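PDB 3N1U: hydrolase, HAD superfamily, subfamily III A from Legionella pneumophila, which probably hydrolyses 3-deoxy-D-manno-octulosonate 8-phosphate to KDO and inorganic phosphate, a magnesium-dependent step of lipopolysaccharide biosynthesis. Local coordinates for residues 7-10 and 11-15; 78-82 and 83-87; 123-126 and 127-130; 175-178 and 179-182. All blocks are in the same frame, centred on the assembly; numbering follows the deposited sequence.

Contact 1 (7-10 and 11-15)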
loop_
_atom_site.group_PDB
_atom_site.type_symbol
_atom_site.label_atom_id
_atom_site.label_comp_id
_atom_site.label_asym_id
_atom_site.label_seq_id
_atom_site.Cartn_x
_atom_site.Cartn_y
_atom_site.Cartn_z
ATOM N N ILE A 7 -7.776 33.377 11.973
ATOM C CA ILE A 7 -8.725 33.857 10.945
ATOM C C ILE A 7 -9.115 32.755 9.945
ATOM O O ILE A 7 -10.306 32.475 9.718
ATOM C CB ILE A 7 -8.155 35.070 10.151
ATOM C CG1 ILE A 7 -7.784 36.231 11.097
ATOM C CG2 ILE A 7 -9.120 35.489 9.023
ATOM C CD1 ILE A 7 -8.928 37.066 11.587
ATOM N N GLU A 8 -8.098 32.129 9.354
ATOM C CA GLU A 8 -8.316 31.094 8.359
ATOM C C GLU A 8 -9.048 29.896 8.963
ATOM O O GLU A 8 -9.954 29.360 8.345
ATOM C CB GLU A 8 -6.984 30.677 7.712
ATOM C CG GLU A 8 -6.346 31.824 6.889
ATOM C CD GLU A 8 -5.008 31.470 6.227
ATOM O OE1 GLU A 8 -4.742 30.268 5.936
ATOM O OE2 GLU A 8 -4.222 32.418 5.990
HETATM N N MSE A 9 -8.651 29.488 10.173
HETATM C CA MSE A 9 -9.350 28.417 10.872
HETATM C C MSE A 9 -10.838 28.799 11.106
HETATM O O MSE A 9 -11.733 27.980 10.889
HETATM C CB MSE A 9 -8.630 28.007 12.181
HETATM C CG MSE A 9 -9.301 26.876 12.977
HETATM SE SE MSE A 9 -9.667 25.263 11.892
HETATM C CE MSE A 9 -7.955 25.216 10.879
ATOM N N ASN A 10 -11.092 30.043 11.485
ATOM C CA ASN A 10 -12.480 30.485 11.655
ATOM C C ASN A 10 -13.275 30.518 10.361
ATOM O O ASN A 10 -14.443 30.119 10.341
ATOM C CB ASN A 10 -12.548 31.822 12.327
ATOM C CG ASN A 10 -13.015 31.707 13.724
ATOM O OD1 ASN A 10 -12.345 31.101 14.553
ATOM N ND2 ASN A 10 -14.179 32.277 14.010
ATOM N N GLU A 11 -12.638 30.980 9.286
ATOM C CA GLU A 11 -13.318 31.036 7.985
ATOM C C GLU A 11 -13.663 29.630 7.499
ATOM O O GLU A 11 -14.716 29.408 6.923
ATOM C CB GLU A 11 -12.461 31.768 6.950
ATOM C CG GLU A 11 -12.575 33.320 7.110
ATOM C CD GLU A 11 -11.494 34.112 6.335
ATOM O OE1 GLU A 11 -10.778 33.506 5.529
ATOM O OE2 GLU A 11 -11.357 35.343 6.555
ATOM N N LEU A 12 -12.784 28.672 7.777
ATOM C CA LEU A 12 -13.042 27.283 7.407
ATOM C C LEU A 12 -14.204 26.717 8.241
ATOM O O LEU A 12 -15.119 26.070 7.704
ATOM C CB LEU A 12 -11.748 26.451 7.589
ATOM C CG LEU A 12 -11.919 24.934 7.486
ATOM C CD1 LEU A 12 -12.259 24.452 6.058
ATOM C CD2 LEU A 12 -10.666 24.205 8.004
ATOM N N LEU A 13 -14.170 26.955 9.547
ATOM C CA LEU A 13 -15.249 26.543 10.436
ATOM C C LEU A 13 -16.613 27.148 10.035
ATOM O O LEU A 13 -17.630 26.444 10.083
ATOM C CB LEU A 13 -14.936 26.902 11.923
ATOM C CG LEU A 13 -13.838 26.015 12.560
ATOM C CD1 LEU A 13 -13.604 26.362 14.050
ATOM C CD2 LEU A 13 -14.058 24.490 12.395
ATOM N N GLU A 14 -16.625 28.431 9.664
ATOM C CA GLU A 14 -17.864 29.052 9.167
ATOM C C GLU A 14 -18.413 28.389 7.882
ATOM O O GLU A 14 -19.631 28.264 7.726
ATOM C CB GLU A 14 -17.698 30.561 8.961
ATOM C CG GLU A 14 -17.472 31.335 10.273
ATOM C CD GLU A 14 -18.614 31.160 11.298
ATOM O OE1 GLU A 14 -19.800 31.348 10.923
ATOM O OE2 GLU A 14 -18.325 30.855 12.477
ATOM N N LYS A 15 -17.544 28.010 6.953
ATOM C CA LYS A 15 -17.990 27.188 5.805
ATOM C C LYS A 15 -18.606 25.844 6.226
ATOM O O LYS A 15 -19.676 25.446 5.735
ATOM C CB LYS A 15 -16.875 26.963 4.784
ATOM C CG LYS A 15 -16.263 28.241 4.175
ATOM C CD LYS A 15 -15.075 27.854 3.289
ATOM C CE LYS A 15 -14.692 28.997 2.379
ATOM N NZ LYS A 15 -15.576 28.961 1.155
#

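Contact 2 (78-82 and 83-87)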
loop_
_atom_site.group_PDB
_atom_site.type_symbol
_atom_site.label_atom_id
_atom_site.label_comp_id
_atom_site.label_asym_id
_atom_site.label_seq_id
_atom_site.Cartn_x
_atom_site.Cartn_y
_atom_site.Cartn_z
ATOM N N HIS A 78 -22.067 -1.834 -5.039
ATOM C CA HIS A 78 -21.933 -2.675 -3.831
ATOM C C HIS A 78 -21.514 -1.868 -2.639
ATOM O O HIS A 78 -22.072 -2.023 -1.554
ATOM C CB HIS A 78 -20.957 -3.831 -4.039
ATOM C CG HIS A 78 -21.480 -4.884 -4.960
ATOM N ND1 HIS A 78 -20.887 -5.184 -6.172
ATOM C CD2 HIS A 78 -22.543 -5.711 -4.841
ATOM C CE1 HIS A 78 -21.567 -6.155 -6.760
ATOM N NE2 HIS A 78 -22.579 -6.488 -5.978
ATOM N N ARG A 79 -20.554 -0.978 -2.835
ATOM C CA ARG A 79 -20.135 -0.107 -1.724
ATOM C C ARG A 79 -21.223 0.867 -1.259
ATOM O O ARG A 79 -21.410 1.086 -0.056
ATOM C CB ARG A 79 -18.843 0.646 -2.069
ATOM C CG ARG A 79 -18.296 1.513 -0.903
ATOM C CD ARG A 79 -17.819 0.641 0.299
ATOM N NE ARG A 79 -17.118 1.424 1.329
ATOM C CZ ARG A 79 -17.099 1.077 2.625
ATOM N NH1 ARG A 79 -17.759 -0.023 3.048
ATOM N NH2 ARG A 79 -16.471 1.835 3.501
HETATM N N MSE A 80 -21.945 1.477 -2.204
HETATM C CA MSE A 80 -22.987 2.398 -1.808
HETATM C C MSE A 80 -24.075 1.685 -1.017
HETATM O O MSE A 80 -24.606 2.253 -0.066
HETATM C CB MSE A 80 -23.625 3.053 -3.035
HETATM C CG MSE A 80 -22.689 3.837 -3.884
HETATM SE SE MSE A 80 -21.976 5.437 -2.997
HETATM C CE MSE A 80 -20.298 4.593 -2.306
ATOM N N GLU A 81 -24.442 0.487 -1.464
ATOM C CA GLU A 81 -25.439 -0.345 -0.751
ATOM C C GLU A 81 -24.965 -0.683 0.670
ATOM O O GLU A 81 -25.749 -0.608 1.607
ATOM C CB GLU A 81 -25.729 -1.636 -1.521
ATOM C CG GLU A 81 -26.699 -2.562 -0.740
ATOM C CD GLU A 81 -26.994 -3.899 -1.434
ATOM O OE1 GLU A 81 -28.132 -4.380 -1.253
ATOM O OE2 GLU A 81 -26.107 -4.471 -2.136
ATOM N N GLN A 82 -23.671 -1.010 0.826
ATOM C CA GLN A 82 -23.069 -1.310 2.141
ATOM C C GLN A 82 -23.233 -0.142 3.070
ATOM O O GLN A 82 -23.562 -0.336 4.250
ATOM C CB GLN A 82 -21.540 -1.591 2.068
ATOM C CG GLN A 82 -21.174 -2.985 1.658
ATOM C CD GLN A 82 -19.668 -3.260 1.728
ATOM O OE1 GLN A 82 -18.828 -2.343 1.831
ATOM N NE2 GLN A 82 -19.320 -4.546 1.645
ATOM N N LEU A 83 -22.979 1.058 2.553
ATOM C CA LEU A 83 -23.039 2.268 3.372
ATOM C C LEU A 83 -24.435 2.900 3.510
ATOM O O LEU A 83 -24.622 3.834 4.286
ATOM C CB LEU A 83 -22.043 3.292 2.843
ATOM C CG LEU A 83 -20.573 2.895 3.015
ATOM C CD1 LEU A 83 -19.678 4.001 2.451
ATOM C CD2 LEU A 83 -20.227 2.546 4.474
ATOM N N GLY A 84 -25.413 2.359 2.790
ATOM C CA GLY A 84 -26.792 2.931 2.785
ATOM C C GLY A 84 -26.886 4.297 2.134
ATOM O O GLY A 84 -27.781 5.117 2.449
ATOM N N ILE A 85 -26.001 4.539 1.176
ATOM C CA ILE A 85 -26.001 5.818 0.455
ATOM C C ILE A 85 -26.892 5.700 -0.760
ATOM O O ILE A 85 -26.557 4.933 -1.673
ATOM C CB ILE A 85 -24.566 6.186 -0.026
ATOM C CG1 ILE A 85 -23.746 6.586 1.215
ATOM C CG2 ILE A 85 -24.633 7.338 -1.056
ATOM C CD1 ILE A 85 -22.257 6.565 1.086
ATOM N N THR A 86 -27.984 6.469 -0.797
ATOM C CA THR A 86 -28.919 6.381 -1.934
ATOM C C THR A 86 -28.719 7.456 -3.020
ATOM O O THR A 86 -29.054 7.222 -4.180
ATOM C CB THR A 86 -30.375 6.383 -1.489
ATOM O OG1 THR A 86 -30.664 7.637 -0.891
ATOM C CG2 THR A 86 -30.623 5.254 -0.472
ATOM N N HIS A 87 -28.175 8.618 -2.654
ATOM C CA HIS A 87 -27.970 9.673 -3.641
ATOM C C HIS A 87 -26.638 9.472 -4.327
ATOM O O HIS A 87 -25.605 9.918 -3.810
ATOM C CB HIS A 87 -27.990 11.031 -2.952
ATOM C CG HIS A 87 -29.318 11.374 -2.359
ATOM N ND1 HIS A 87 -30.375 11.832 -3.113
ATOM C CD2 HIS A 87 -29.768 11.296 -1.087
ATOM C CE1 HIS A 87 -31.420 12.041 -2.329
ATOM N NE2 HIS A 87 -31.076 11.731 -1.091
#

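Contact 3 (123-126 and 127-130)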
loop_
_atom_site.group_PDB
_atom_site.type_symbol
_atom_site.label_atom_id
_atom_site.label_comp_id
_atom_site.label_asym_id
_atom_site.label_seq_id
_atom_site.Cartn_x
_atom_site.Cartn_y
_atom_site.Cartn_z
ATOM N N LEU A 123 -12.969 19.914 -10.276
ATOM C CA LEU A 123 -12.665 21.339 -10.057
ATOM C C LEU A 123 -13.871 22.316 -10.072
ATOM O O LEU A 123 -13.998 23.140 -9.173
ATOM C CB LEU A 123 -11.640 21.825 -11.102
ATOM C CG LEU A 123 -10.234 22.029 -10.582
ATOM C CD1 LEU A 123 -9.458 22.581 -11.797
ATOM C CD2 LEU A 123 -10.332 23.072 -9.431
ATOM N N PRO A 124 -14.746 22.234 -11.088
ATOM C CA PRO A 124 -15.881 23.186 -11.080
ATOM C C PRO A 124 -16.816 22.990 -9.885
ATOM O O PRO A 124 -17.401 23.965 -9.433
ATOM C CB PRO A 124 -16.636 22.844 -12.369
ATOM C CG PRO A 124 -15.586 22.148 -13.269
ATOM C CD PRO A 124 -14.716 21.408 -12.317
ATOM N N LEU A 125 -16.988 21.743 -9.415
ATOM C CA LEU A 125 -17.783 21.495 -8.227
ATOM C C LEU A 125 -17.084 21.988 -6.959
ATOM O O LEU A 125 -17.691 22.646 -6.106
ATOM C CB LEU A 125 -18.200 20.019 -8.139
ATOM C CG LEU A 125 -19.085 19.583 -9.332
ATOM C CD1 LEU A 125 -19.708 18.263 -8.937
ATOM C CD2 LEU A 125 -20.175 20.605 -9.616
ATOM N N ILE A 126 -15.791 21.726 -6.857
ATOM C CA ILE A 126 -15.017 22.198 -5.732
ATOM C C ILE A 126 -15.087 23.753 -5.599
ATOM O O ILE A 126 -15.208 24.281 -4.503
ATOM C CB ILE A 126 -13.585 21.700 -5.875
ATOM C CG1 ILE A 126 -13.527 20.244 -5.404
ATOM C CG2 ILE A 126 -12.622 22.528 -4.999
ATOM C CD1 ILE A 126 -12.174 19.609 -5.693
ATOM N N GLN A 127 -15.030 24.456 -6.721
ATOM C CA GLN A 127 -15.114 25.936 -6.719
ATOM C C GLN A 127 -16.525 26.469 -6.468
ATOM O O GLN A 127 -16.696 27.568 -5.883
ATOM C CB GLN A 127 -14.555 26.478 -8.031
ATOM C CG GLN A 127 -13.100 26.090 -8.183
ATOM C CD GLN A 127 -12.403 26.741 -9.385
ATOM O OE1 GLN A 127 -12.532 26.289 -10.527
ATOM N NE2 GLN A 127 -11.613 27.774 -9.110
ATOM N N GLN A 128 -17.540 25.701 -6.864
ATOM C CA GLN A 128 -18.939 26.186 -6.746
ATOM C C GLN A 128 -19.563 26.033 -5.359
ATOM O O GLN A 128 -20.313 26.895 -4.918
ATOM C CB GLN A 128 -19.827 25.444 -7.753
ATOM C CG GLN A 128 -21.160 26.132 -7.998
ATOM C CD GLN A 128 -21.870 25.498 -9.170
ATOM O OE1 GLN A 128 -21.417 24.467 -9.708
ATOM N NE2 GLN A 128 -22.990 26.063 -9.543
ATOM N N VAL A 129 -19.260 24.932 -4.659
ATOM C CA VAL A 129 -19.926 24.595 -3.374
ATOM C C VAL A 129 -19.384 25.404 -2.222
ATOM O O VAL A 129 -18.371 26.102 -2.377
ATOM C CB VAL A 129 -19.796 23.075 -3.035
ATOM C CG1 VAL A 129 -20.451 22.217 -4.163
ATOM C CG2 VAL A 129 -18.320 22.668 -2.813
ATOM N N GLY A 130 -20.028 25.320 -1.062
ATOM C CA GLY A 130 -19.607 26.127 0.090
ATOM C C GLY A 130 -18.239 25.709 0.606
ATOM O O GLY A 130 -17.419 26.548 1.019
HETATM O O HOH W 1 -15.763 26.534 -3.318
#

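Contact 4 (175-178 and 179-182)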
loop_
_atom_site.group_PDB
_atom_site.type_symbol
_atom_site.label_atom_id
_atom_site.label_comp_id
_atom_site.label_asym_id
_atom_site.label_seq_id
_atom_site.Cartn_x
_atom_site.Cartn_y
_atom_site.Cartn_z
ATOM N N LEU A 175 -23.753 13.783 19.223
ATOM C CA LEU A 175 -25.018 13.357 18.568
ATOM C C LEU A 175 -24.823 12.213 17.569
ATOM O O LEU A 175 -25.525 11.187 17.632
ATOM C CB LEU A 175 -25.743 14.536 17.849
ATOM C CG LEU A 175 -26.949 15.242 18.471
ATOM C CD1 LEU A 175 -26.599 15.899 19.796
ATOM C CD2 LEU A 175 -27.554 16.265 17.503
ATOM N N ALA A 176 -23.840 12.388 16.671
ATOM C CA ALA A 176 -23.521 11.418 15.622
ATOM C C ALA A 176 -23.120 10.053 16.190
ATOM O O ALA A 176 -23.709 9.031 15.799
ATOM C CB ALA A 176 -22.420 11.945 14.693
ATOM N N ILE A 177 -22.153 10.017 17.104
ATOM C CA ILE A 177 -21.695 8.695 17.609
ATOM C C ILE A 177 -22.765 8.039 18.446
ATOM O O ILE A 177 -22.910 6.797 18.441
ATOM C CB ILE A 177 -20.289 8.761 18.305
ATOM C CG1 ILE A 177 -19.698 7.367 18.627
ATOM C CG2 ILE A 177 -20.364 9.590 19.621
ATOM C CD1 ILE A 177 -19.595 6.372 17.434
ATOM N N THR A 178 -23.504 8.870 19.191
ATOM C CA THR A 178 -24.584 8.355 20.028
ATOM C C THR A 178 -25.619 7.702 19.117
ATOM O O THR A 178 -25.928 6.530 19.300
ATOM C CB THR A 178 -25.132 9.435 21.014
ATOM O OG1 THR A 178 -24.065 9.783 21.927
ATOM C CG2 THR A 178 -26.273 8.857 21.824
ATOM N N GLY A 179 -26.090 8.455 18.137
ATOM C CA GLY A 179 -27.049 7.991 17.134
ATOM C C GLY A 179 -26.611 6.777 16.335
ATOM O O GLY A 179 -27.374 5.808 16.228
ATOM N N TYR A 180 -25.370 6.786 15.823
ATOM C CA TYR A 180 -24.794 5.576 15.235
ATOM C C TYR A 180 -24.844 4.343 16.144
ATOM O O TYR A 180 -25.218 3.263 15.680
ATOM C CB TYR A 180 -23.335 5.804 14.788
ATOM C CG TYR A 180 -22.620 4.536 14.388
ATOM C CD1 TYR A 180 -22.733 4.015 13.096
ATOM C CD2 TYR A 180 -21.828 3.856 15.311
ATOM C CE1 TYR A 180 -22.049 2.819 12.732
ATOM C CE2 TYR A 180 -21.138 2.688 14.965
ATOM C CZ TYR A 180 -21.263 2.171 13.681
ATOM O OH TYR A 180 -20.576 0.999 13.386
ATOM N N LEU A 181 -24.403 4.491 17.393
ATOM C CA LEU A 181 -24.202 3.338 18.300
ATOM C C LEU A 181 -25.514 2.710 18.736
ATOM O O LEU A 181 -25.515 1.633 19.315
ATOM C CB LEU A 181 -23.336 3.677 19.536
ATOM C CG LEU A 181 -21.806 3.793 19.368
ATOM C CD1 LEU A 181 -21.166 4.411 20.612
ATOM C CD2 LEU A 181 -21.119 2.478 19.036
ATOM N N LYS A 182 -26.609 3.388 18.418
ATOM C CA LYS A 182 -27.950 2.970 18.779
ATOM C C LYS A 182 -28.726 2.413 17.577
ATOM O O LYS A 182 -29.951 2.447 17.561
ATOM C CB LYS A 182 -28.694 4.153 19.386
ATOM C CG LYS A 182 -28.034 4.742 20.621
ATOM C CD LYS A 182 -28.957 5.797 21.244
ATOM C CE LYS A 182 -28.770 5.896 22.759
ATOM N NZ LYS A 182 -29.615 6.981 23.336
#

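Contact 1 (7-10 and 11-15)
Residues 7-10 and 11-15 form one unbroken run of alpha helix, and four successive i to i+4 bonds tie them together. The N of Glu11 donates to the O of Ile7 at 2.8 Å. Leu12 N pairs with Glu8 O, Leu13 N with Met9 O and Glu14 N with Asn10 O in the same way. The N-H groups point fairly straight at their acceptors, up to 167° for Leu13.

The side chains follow the same spacing. Met9 is modelled as selenomethionine. Its CG lies anti to the backbone N (chi1 -180°). The chain bends at chi2 and chi3, and CE of Met9 ends beside the helix, 4.1 Å from CD2 of Leu12. SE lies 4.3 Å from CG of Leu13, so one long side chain meets two leucines. CG of Leu13 also lies 3.3 Å from Met9 O, the carbonyl that accepts its own N-H.

On another flank Glu11 reaches back along the helix with an extended chain. OE2 of Glu11 lies 3.3 Å from the methyl CG2 of Ile7, a contact of carboxylate with hydrocarbon. CG of Glu14 sits 3.3 Å from Asn10 O.

Leu12 is buried, whereas Ile7, Glu8, Asn10, Glu11 and Glu14 are exposed. Leu12 and Leu13 pack on Leu165 of helix 158-169, and Leu13 also on Ala169. The pattern is that of an amphipathic surface helix, here the N-terminal helix 3-17, laid against the HAD-type fold through its leucines.

Contact 2 (78-82 and 83-87)
Arg79 and Leu83 meet one turn apart at the end of helix 74-83. The last carbonyls of the helix find their donors in different ways. Arg79 O accepts the N-H of Leu83 at 3.0 Å, a regular i to i+4 bond. Met80 O accepts from Ile85 N, also at 3.0 Å, a bond five residues long. Glu81 O takes the N-H of Gly84 at 3.2 Å. That donor stands well above the carbonyl plane (74° out of it) and uses no lone pair. Gly84 has a positive phi of 67°, and the chain turns there in a Schellman motif.

One N-H of the Arg79 guanidinium is satisfied locally. NH1 of Arg79 donates to OE1 of Gln82 at 2.8 Å, with the acceptor close to the guanidinium plane. Leu83 covers one face of the same group. Its CD1 stands 3.7 Å above the plane, offset toward the rim, and CD2 lies 3.8 Å from NH1. Arg79 CG is anti to the backbone N (chi1 -176°), and a bend at chi2 turns the rest of the chain toward Leu83. The hydrogen bond to the Gln82 amide at the edge and the leucine over one face probably restrict rotation of the guanidinium.

Across the turn, SE of the selenomethionine Met80 packs 3.8 Å from CG2 of Ile85.

Leu83 and Ile85 face helix 49-60, both touching Leu55. Met80 reaches Ile67 and Ile85 reaches Val65, both on strand 64-68. Arg79 and Gln82 pack on Leu35 and Ile37 of the second subunit. The turn thus leads helix 74-83 into strand 87-89, beside strand 64-68 of the parallel sheet.

Contact 3 (123-126 and 127-130)
Leu123 O accepts the N-H of Gln127 at 3.0 Å and Leu125 O takes that of Val129, but between them the bonding weakens at Gln128, whose N has two weak acceptors, Pro124 O and Leu125 O. The helix, 123-128, is the crossover of a beta-alpha-beta unit that joins strands 113-117 and 131-134 of the parallel sheet in a HAD-type fold. Val129 is the first residue to leave helical geometry.

The side chains touch each other only loosely and lie closer to carbonyls of the preceding turn. Gln127 carries CG anti to its carbonyl carbon (chi1 -61°), which directs the extended chain back along the helix. CG of Gln127 lies 3.2 Å from Leu123 O, and its OE1 comes 4.0 Å from the methyl CD2 of Leu123. Gln128 leaves on another flank, with CG anti to its backbone N (chi1 -163°), and also leans back. Its OE1 approaches CD2 of Leu125.

Leu125, Ile126 and Val129 are buried and rest on Tyr115 of strand 113-117. Leu123 and Gln127 turn to Phe145 of helix 140-145, while Gln128 touches Tyr99 of helix 96-106. The side chain of Gln127 is about 5 Å from a bound calcium ion, and that of Ile126 about 7 Å from the side chain of Asp118, which binds calcium.

CG1 and CG2 of Val129 each lie 3.4 Å from Leu125 O. More acceptors surround a water at the helix end than it has protons, and which it serves at a given moment is open. It bridges Ile126 O (2.6 Å) and Val129 O (2.8 Å).

Contact 4 (175-178 and 179-182)
Three backbone bonds hold the last turns of helix 173-181. Tyr180 N donates to Ala176 O at 2.8 Å and is almost straight, with an angle of 173° at the hydrogen. Gly179 N reaches Leu175 O at the same distance, and Leu181 N reaches Ile177 O at 2.9 Å. The hydroxyl of Thr178 turns back to the carbonyl of Glu174, which leaves its methyl CG2 for the next turn.

That methyl lies alongside Lys182. The extended lysine chain runs in the same direction, with CE 4.0 Å from CG2. Nearer the backbone, Lys182 CG sits 3.1 Å from Thr178 O.

Ile177 is the apolar link of the other flank. Its CG1 is anti to the backbone N (chi1 -171°), and a bend at chi2 (54°) brings CD1 forward. There CD1 lies 4.0 Å from CD2 of the Tyr180 ring, approaching it obliquely. CG1 lies 3.9 Å from CD1 of Leu181, the two side chains side by side.

Tyr180 packs on Met53, Lys56 and Leu57 of helix 49-60. Ile177, Tyr180 and Leu181 also meet Leu120, Val93 and Pro121 of the second subunit. The contact is thus polar along its backbone and almost wholly apolar between its side chains, which is consistent with this helix meeting the second subunit largely through hydrophobic packing.

How the contacts relate
The contacts follow one another along the chain from the N-terminal helix 3-17 to the C-terminal helix 173-181, each within or at the end of one helix. Contacts 1 and 3 have centres about 17 Å apart and touch, through Lys15 NZ and Gly130 O. Contacts 2 and 4 are about 19 Å apart between centres, and both pack on helix 49-60. Contact 3 lies on the opposite side of the chain's centre from contacts 2 and 4. Contact 2 packs on strand 64-68 and contact 3 on strand 113-117, both of the parallel sheet. Contacts 2 and 4 meet the second subunit, whereas no other chain of the assembly touches contacts 1 and 3.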